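Transcriptional regulator (Mesorhizobium loti, PDB 3BHQ) probably binds DNA near its target genes and regulates their transcription, as TetR-family proteins do. Local coordinates at residues Q146-N150 with R151-Q155; Q93-A96 with R97-A101; L109-R112 with R113-A117. All blocks are in the same frame, centred on the assembly; numbering follows the deposited sequence.

Contact 1 of 3, residues Q146-N150 with R151-Q155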
loop_
_atom_site.group_PDB
_atom_site.type_symbol
_atom_site.label_atom_id
_atom_site.label_comp_id
_atom_site.label_asym_id
_atom_site.label_seq_id
_atom_site.Cartn_x
_atom_site.Cartn_y
_atom_site.Cartn_z
ATOM N N GLN A 146 1.199 16.001 -18.853
ATOM C CA GLN A 146 1.691 16.117 -20.242
ATOM C C GLN A 146 1.275 17.450 -20.833
ATOM O O GLN A 146 2.095 18.133 -21.476
ATOM C CB GLN A 146 1.174 14.981 -21.131
ATOM C CG GLN A 146 1.719 15.006 -22.591
ATOM C CD GLN A 146 3.228 14.933 -22.639
ATOM O OE1 GLN A 146 3.821 13.886 -22.355
ATOM N NE2 GLN A 146 3.866 16.050 -23.011
ATOM N N LYS A 147 0.008 17.806 -20.627
ATOM C CA LYS A 147 -0.526 19.098 -21.086
ATOM C C LYS A 147 0.183 20.259 -20.390
ATOM O O LYS A 147 0.551 21.237 -21.037
ATOM C CB LYS A 147 -2.043 19.164 -20.913
ATOM C CG LYS A 147 -2.775 18.157 -21.800
ATOM C CD LYS A 147 -4.265 18.063 -21.488
ATOM C CE LYS A 147 -4.881 16.828 -22.149
ATOM N NZ LYS A 147 -6.288 16.604 -21.726
ATOM N N LEU A 148 0.424 20.138 -19.081
ATOM C CA LEU A 148 1.176 21.167 -18.346
ATOM C C LEU A 148 2.625 21.275 -18.843
ATOM O O LEU A 148 3.183 22.368 -18.860
ATOM C CB LEU A 148 1.155 20.915 -16.828
ATOM C CG LEU A 148 -0.202 21.104 -16.148
ATOM C CD1 LEU A 148 -0.160 20.553 -14.745
ATOM C CD2 LEU A 148 -0.625 22.588 -16.158
ATOM N N THR A 149 3.229 20.137 -19.191
ATOM C CA THR A 149 4.595 20.107 -19.745
ATOM C C THR A 149 4.620 20.779 -21.124
ATOM O O THR A 149 5.491 21.619 -21.377
ATOM C CB THR A 149 5.190 18.691 -19.791
ATOM O OG1 THR A 149 5.317 18.197 -18.448
ATOM C CG2 THR A 149 6.604 18.684 -20.449
ATOM N N ASN A 150 3.643 20.445 -21.971
ATOM C CA ASN A 150 3.520 21.083 -23.319
ATOM C C ASN A 150 3.368 22.613 -23.243
ATOM O O ASN A 150 3.850 23.338 -24.122
ATOM C CB ASN A 150 2.357 20.476 -24.115
ATOM C CG ASN A 150 2.574 19.008 -24.463
ATOM O OD1 ASN A 150 3.681 18.480 -24.345
ATOM N ND2 ASN A 150 1.500 18.336 -24.876
ATOM N N ARG A 151 2.730 23.093 -22.181
ATOM C CA ARG A 151 2.547 24.524 -21.931
ATOM C C ARG A 151 3.715 25.201 -21.199
ATOM O O ARG A 151 3.659 26.413 -20.938
ATOM C CB ARG A 151 1.249 24.746 -21.167
ATOM C CG ARG A 151 0.001 24.317 -21.933
ATOM C CD ARG A 151 -1.193 24.302 -20.998
ATOM N NE ARG A 151 -1.387 25.625 -20.400
ATOM C CZ ARG A 151 -2.051 25.896 -19.274
ATOM N NH1 ARG A 151 -2.610 24.941 -18.542
ATOM N NH2 ARG A 151 -2.137 27.160 -18.854
ATOM N N GLY A 152 4.776 24.444 -20.895
ATOM C CA GLY A 152 5.967 24.949 -20.217
ATOM C C GLY A 152 5.795 25.308 -18.754
ATOM O O GLY A 152 6.624 26.039 -18.203
ATOM N N LEU A 153 4.749 24.767 -18.111
ATOM C CA LEU A 153 4.439 25.084 -16.709
ATOM C C LEU A 153 5.169 24.177 -15.710
ATOM O O LEU A 153 5.466 24.607 -14.594
ATOM C CB LEU A 153 2.921 25.087 -16.490
ATOM C CG LEU A 153 2.160 26.216 -17.227
ATOM C CD1 LEU A 153 0.681 26.045 -17.113
ATOM C CD2 LEU A 153 2.560 27.602 -16.706
ATOM N N ILE A 154 5.401 22.920 -16.101
ATOM C CA ILE A 154 6.212 21.940 -15.355
ATOM C C ILE A 154 7.058 21.206 -16.408
ATOM O O ILE A 154 6.913 21.486 -17.592
ATOM C CB ILE A 154 5.355 20.917 -14.517
ATOM C CG1 ILE A 154 4.469 20.006 -15.402
ATOM C CG2 ILE A 154 4.498 21.673 -13.488
ATOM C CD1 ILE A 154 3.641 18.940 -14.622
ATOM N N GLN A 155 7.904 20.268 -15.975
ATOM C CA GLN A 155 8.693 19.423 -16.900
ATOM C C GLN A 155 8.682 17.954 -16.469
ATOM O O GLN A 155 9.525 17.541 -15.657
ATOM C CB GLN A 155 10.147 19.923 -17.056
ATOM C CG GLN A 155 10.993 19.090 -18.069
ATOM C CD GLN A 155 10.358 19.009 -19.463
ATOM O OE1 GLN A 155 10.013 20.045 -20.053
ATOM N NE2 GLN A 155 10.200 17.787 -19.992
#
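Lys-147 O takes the last regular helical bond, from Arg-151 N at 3.1 Å, and lies against the aliphatic part of Arg-151, whose CG is 3.3 Å from Lys-147 O. At Leu-148 the pattern changes. Its O receives Leu-153 N (3.0 Å) almost in line with the carbonyl, the long bond of a Schellman motif. Leu-148 also packs at both ends: CD2 lies 3.8 Å from CD1 of Leu-153, while CB rests 3.7 Å from CG1 of Ile-154. Thr-149 supplies the second capping bond, its O taking Gly-152 N at 3.0 Å from well above the carbonyl plane; the positive phi of Gly-152 (71°) turns the chain to permit this. With OG1 of Thr-149 beside the backbone N (chi1 -64°), the methyl CG2 is carried across to the Gln-155 amide, while OG1 bonds Phe-145 O and Thr-156 OG1. Asn-150 OD1 accepts a bent bond from Gln-146 NE2 (2.8 Å), which comes from above the carbonyl plane. Beyond it, the Arg-151 guanidinium carries Leu-153 CD1 centrally over one face, 3.4 Å above the plane, and its NH1 bonds Ser-83 O. The helix thus terminates by pairing polar backbone capping with a small apolar seal, extended by Met-88 of helix 88-103, and the carbonyls of Leu-148 and Thr-149 are still met by amides from the loop.

Contact 2 of 3, residues Q93-A96 with R97-A101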
loop_
_atom_site.group_PDB
_atom_site.type_symbol
_atom_site.label_atom_id
_atom_site.label_comp_id
_atom_site.label_asym_id
_atom_site.label_seq_id
_atom_site.Cartn_x
_atom_site.Cartn_y
_atom_site.Cartn_z
ATOM N N GLN A 93 -0.730 22.125 -4.690
ATOM C CA GLN A 93 -1.158 22.038 -3.292
ATOM C C GLN A 93 -2.654 21.753 -3.219
ATOM O O GLN A 93 -3.087 20.869 -2.476
ATOM C CB GLN A 93 -0.869 23.294 -2.503
ATOM C CG GLN A 93 0.572 23.521 -2.142
ATOM C CD GLN A 93 0.831 24.877 -1.513
ATOM O OE1 GLN A 93 -0.071 25.719 -1.415
ATOM N NE2 GLN A 93 2.071 25.120 -1.121
ATOM N N GLN A 94 -3.456 22.490 -4.009
ATOM C CA GLN A 94 -4.906 22.246 -4.007
ATOM C C GLN A 94 -5.242 20.849 -4.482
ATOM O O GLN A 94 -6.089 20.187 -3.884
ATOM C CB GLN A 94 -5.676 23.356 -4.777
ATOM C CG GLN A 94 -5.580 24.716 -4.113
ATOM C CD GLN A 94 -6.117 24.695 -2.680
ATOM O OE1 GLN A 94 -7.251 24.284 -2.452
ATOM N NE2 GLN A 94 -5.295 25.096 -1.734
ATOM N N LEU A 95 -4.566 20.369 -5.521
ATOM C CA LEU A 95 -4.779 18.991 -6.002
ATOM C C LEU A 95 -4.390 17.972 -4.929
ATOM O O LEU A 95 -5.172 17.050 -4.642
ATOM C CB LEU A 95 -3.966 18.707 -7.281
ATOM C CG LEU A 95 -3.963 17.288 -7.855
ATOM C CD1 LEU A 95 -5.417 16.893 -8.153
ATOM C CD2 LEU A 95 -3.104 17.164 -9.091
ATOM N N ALA A 96 -3.200 18.148 -4.364
ATOM C CA ALA A 96 -2.681 17.211 -3.327
ATOM C C ALA A 96 -3.597 17.120 -2.125
ATOM O O ALA A 96 -3.872 16.024 -1.616
ATOM C CB ALA A 96 -1.303 17.607 -2.876
ATOM N N ARG A 97 -4.082 18.264 -1.657
ATOM C CA ARG A 97 -5.015 18.296 -0.527
ATOM C C ARG A 97 -6.313 17.536 -0.839
ATOM O O ARG A 97 -6.810 16.774 0.010
ATOM C CB ARG A 97 -5.307 19.737 -0.101
ATOM C CG ARG A 97 -4.107 20.453 0.493
ATOM C CD ARG A 97 -4.384 21.938 0.585
ATOM N NE ARG A 97 -3.221 22.730 1.011
ATOM C CZ ARG A 97 -3.289 24.030 1.332
ATOM N NH1 ARG A 97 -4.446 24.698 1.324
ATOM N NH2 ARG A 97 -2.193 24.685 1.698
ATOM N N ARG A 98 -6.851 17.701 -2.057
ATOM C CA ARG A 98 -8.068 16.983 -2.471
ATOM C C ARG A 98 -7.810 15.482 -2.620
ATOM O O ARG A 98 -8.649 14.669 -2.224
ATOM C CB ARG A 98 -8.654 17.533 -3.779
ATOM C CG ARG A 98 -9.181 18.952 -3.695
ATOM C CD ARG A 98 -10.507 19.076 -2.910
ATOM N NE ARG A 98 -11.633 18.417 -3.590
ATOM C CZ ARG A 98 -12.198 17.240 -3.287
ATOM N NH1 ARG A 98 -13.213 16.812 -4.038
ATOM N NH2 ARG A 98 -11.798 16.491 -2.255
ATOM N N LEU A 99 -6.654 15.111 -3.194
ATOM C CA LEU A 99 -6.281 13.681 -3.371
ATOM C C LEU A 99 -6.212 12.976 -2.034
ATOM O O LEU A 99 -6.717 11.849 -1.904
ATOM C CB LEU A 99 -4.935 13.509 -4.090
ATOM C CG LEU A 99 -4.808 13.920 -5.553
ATOM C CD1 LEU A 99 -3.341 13.756 -5.989
ATOM C CD2 LEU A 99 -5.762 13.115 -6.455
ATOM N N ILE A 100 -5.566 13.601 -1.057
ATOM C CA ILE A 100 -5.489 13.037 0.308
ATOM C C ILE A 100 -6.868 12.828 0.875
ATOM O O ILE A 100 -7.188 11.768 1.362
ATOM C CB ILE A 100 -4.726 13.951 1.310
ATOM C CG1 ILE A 100 -3.240 13.902 0.995
ATOM C CG2 ILE A 100 -4.972 13.516 2.784
ATOM C CD1 ILE A 100 -2.410 14.835 1.848
ATOM N N ALA A 101 -7.721 13.846 0.795
ATOM C CA ALA A 101 -9.088 13.750 1.364
ATOM C C ALA A 101 -9.932 12.648 0.715
ATOM O O ALA A 101 -10.623 11.897 1.405
ATOM C CB ALA A 101 -9.802 15.092 1.271
HETATM O O HOH W 1 -7.416 23.786 0.733
#
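The shortest polar bond here runs from Leu-99 N to Leu-95 O, 2.8 Å and close to the carbonyl direction. It belongs to a regular i to i+4 series in which Arg-97 N donates to Gln-93 O, Arg-98 N to Gln-94 O and Ile-100 N to Ala-96 O. On the same inner side, the two leucines touch through their branches, Leu-95 CD1 lying 4.0 Å from Leu-99 CG. The torsions explain the meeting: Leu-95 sets CG anti to its backbone N (chi1 175°) and keeps it level with its own turn, whereas Leu-99 swings CG back (chi1 -67°) over the preceding turn. This is the buried stripe of helix 88-103 within the all-helical C-terminal domain of the TetR fold; Leu-95 and Leu-99 face helix 56-83, and Ala-96 sits between helices 159-181 and 188-206. The outer stripe is polar. Arg-97 runs extended back along the helix, its CG 3.2 Å from Gln-93 O, and lies side by side with Gln-93, the amide and guanidinium only 8° from parallel. Gln-94 instead stands its amide steeply to that plane, and a water at the guanidinium edge links the pair, accepting from Arg-97 NH1 (3.2 Å) and donating to Gln-94 OE1 (3.2 Å). NH2 of Arg-97 forms a salt bridge with Asp-196 of helix 188-206. A methionine in place of Arg-97 would probably leave the Asp-196 carboxylate without its charged mate and the water without its donor.

Contact 3 of 3, residues L109-R112 with R113-A117. With EDO (1,2-ethanediol), chain L.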
loop_
_atom_site.group_PDB
_atom_site.type_symbol
_atom_site.label_atom_id
_atom_site.label_comp_id
_atom_site.label_asym_id
_atom_site.label_seq_id
_atom_site.Cartn_x
_atom_site.Cartn_y
_atom_site.Cartn_z
ATOM N N LEU A 109 -11.074 3.128 2.418
ATOM C CA LEU A 109 -9.992 2.339 3.030
ATOM C C LEU A 109 -10.500 0.962 3.474
ATOM O O LEU A 109 -9.789 -0.028 3.304
ATOM C CB LEU A 109 -9.381 3.087 4.211
ATOM C CG LEU A 109 -8.687 4.425 3.907
ATOM C CD1 LEU A 109 -8.303 5.135 5.208
ATOM C CD2 LEU A 109 -7.486 4.233 3.088
ATOM N N LYS A 110 -11.707 0.921 4.031
ATOM C CA LYS A 110 -12.306 -0.372 4.420
ATOM C C LYS A 110 -12.488 -1.276 3.196
ATOM O O LYS A 110 -12.151 -2.473 3.236
ATOM C CB LYS A 110 -13.626 -0.185 5.150
ATOM C CG LYS A 110 -13.515 0.472 6.566
ATOM C CD LYS A 110 -14.909 0.815 7.155
ATOM C CE LYS A 110 -14.772 1.496 8.506
ATOM N NZ LYS A 110 -16.065 2.154 8.943
ATOM N N LEU A 111 -12.965 -0.708 2.095
ATOM C CA LEU A 111 -13.115 -1.481 0.852
ATOM C C LEU A 111 -11.729 -1.974 0.339
ATOM O O LEU A 111 -11.599 -3.143 -0.107
ATOM C CB LEU A 111 -13.836 -0.665 -0.224
ATOM C CG LEU A 111 -14.194 -1.412 -1.519
ATOM C CD1 LEU A 111 -15.167 -2.571 -1.257
ATOM C CD2 LEU A 111 -14.740 -0.452 -2.614
ATOM N N ARG A 112 -10.705 -1.111 0.371
ATOM C CA ARG A 112 -9.355 -1.514 -0.036
ATOM C C ARG A 112 -8.880 -2.735 0.752
ATOM O O ARG A 112 -8.337 -3.680 0.168
ATOM C CB ARG A 112 -8.336 -0.357 0.082
ATOM C CG ARG A 112 -7.925 0.317 -1.247
ATOM C CD ARG A 112 -7.089 1.574 -0.955
ATOM N NE ARG A 112 -5.875 1.893 -1.754
ATOM C CZ ARG A 112 -4.637 1.467 -1.471
ATOM N NH1 ARG A 112 -4.403 0.607 -0.482
ATOM N NH2 ARG A 112 -3.587 1.902 -2.208
ATOM N N ARG A 113 -9.067 -2.698 2.074
ATOM C CA ARG A 113 -8.666 -3.844 2.919
ATOM C C ARG A 113 -9.353 -5.142 2.485
ATOM O O ARG A 113 -8.709 -6.204 2.429
ATOM C CB ARG A 113 -8.984 -3.562 4.386
ATOM C CG ARG A 113 -8.483 -4.627 5.361
ATOM C CD ARG A 113 -8.789 -4.331 6.819
ATOM N NE ARG A 113 -8.449 -2.940 7.171
ATOM C CZ ARG A 113 -7.226 -2.460 7.366
ATOM N NH1 ARG A 113 -6.152 -3.221 7.223
ATOM N NH2 ARG A 113 -7.070 -1.184 7.662
ATOM N N LEU A 114 -10.656 -5.055 2.189
ATOM C CA LEU A 114 -11.415 -6.244 1.753
ATOM C C LEU A 114 -10.909 -6.793 0.426
ATOM O O LEU A 114 -10.814 -8.021 0.264
ATOM C CB LEU A 114 -12.927 -5.971 1.677
ATOM C CG LEU A 114 -13.620 -5.622 2.981
ATOM C CD1 LEU A 114 -15.085 -5.351 2.742
ATOM C CD2 LEU A 114 -13.448 -6.724 4.001
ATOM N N ILE A 115 -10.619 -5.895 -0.514
ATOM C CA ILE A 115 -10.099 -6.293 -1.822
ATOM C C ILE A 115 -8.770 -7.052 -1.631
ATOM O O ILE A 115 -8.592 -8.121 -2.181
ATOM C CB ILE A 115 -9.933 -5.079 -2.736
ATOM C CG1 ILE A 115 -11.322 -4.504 -3.116
ATOM C CG2 ILE A 115 -9.099 -5.466 -3.978
ATOM C CD1 ILE A 115 -11.281 -3.021 -3.684
ATOM N N ILE A 116 -7.881 -6.519 -0.786
ATOM C CA ILE A 116 -6.589 -7.178 -0.501
ATOM C C ILE A 116 -6.755 -8.481 0.245
ATOM O O ILE A 116 -6.092 -9.476 -0.073
ATOM C CB ILE A 116 -5.643 -6.180 0.267
ATOM C CG1 ILE A 116 -5.244 -5.030 -0.659
ATOM C CG2 ILE A 116 -4.370 -6.922 0.783
ATOM C CD1 ILE A 116 -4.618 -3.804 -0.035
ATOM N N ALA A 117 -7.661 -8.507 1.218
ATOM C CA ALA A 117 -7.947 -9.740 1.948
ATOM C C ALA A 117 -8.403 -10.887 1.032
ATOM O O ALA A 117 -8.145 -12.060 1.324
ATOM C CB ALA A 117 -8.999 -9.490 3.055
HETATM C C1 EDO L . -4.669 -12.839 0.737
HETATM O O1 EDO L . -4.343 -14.195 1.104
HETATM C C2 EDO L . -4.809 -12.074 2.043
HETATM O O2 EDO L . -5.877 -12.589 2.870
#
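Apolar contact between the turns rests on Leu-111 and Ile-115, where Leu-111 CG lies 4.0 Å from Ile-115 CD1. CG of Leu-111 stands anti to the backbone N (chi1 -173°), while Ile-115 lays CG1 and CD1 back over the earlier turn, CG1 coming to 3.3 Å from Leu-111 O. Both face helix 56-83, Leu-111 meeting Phe-60 and Thr-67, Ile-115 meeting Val-64; Leu-114 also packs on Phe-60.

The backbone bonds follow the helical i to i+4 rule: Ile-115 N reaches Leu-111 O at 2.9 Å and Ile-116 N reaches Arg-112 O at 3.0 Å, with matching bonds from Arg-113 N to Leu-109 O and from Leu-114 N to Lys-110 O. This is helix 106-117 of the helical TetR C-terminal domain, wedged between helix 56-83, which leads out of the DNA-binding part, and helix 159-181. At the dimer interface Arg-112 and Ile-116 pack on Phe-180 of the second subunit, and Ala-117 meets its own counterpart there.

The charged groups reach out from the helix. Arg-113 bends at chi3 (-47°), and its guanidinium is gripped by the carbonyls of Ala-178 and Met-179, while NH1 also bonds Ile-116 O of the second subunit, tying the dimer directly. Lys-110 turns instead to a salt bridge with Glu-107 in its own chain. At the helix end, a 1,2-ethanediol, probably from the crystallisation liquor, donates from O2 to Ala-117 O at 2.8 Å and is also hydrogen-bonded to Asp-120.

In the fold
All three are local contacts between residues mostly three to six apart; two lie within one helix, and contact 1 joins a helix end to the loop after it. Contact 3 is the buried one and reaches the second subunit. Contact 2 is half buried, presenting leucines inward and arginine and glutamines outward, and contact 1 is a partly buried helix end whose centre is about 25 Å from the centre of the chain. Contact 1 meets helix 88-103, which carries contact 2, through Met-88, while contacts 2 and 3 both pack on helices 56-83 and 159-181. Contacts 2 and 3 continue unbroken helical bonding, whereas 146-155 replaces it with a capping motif.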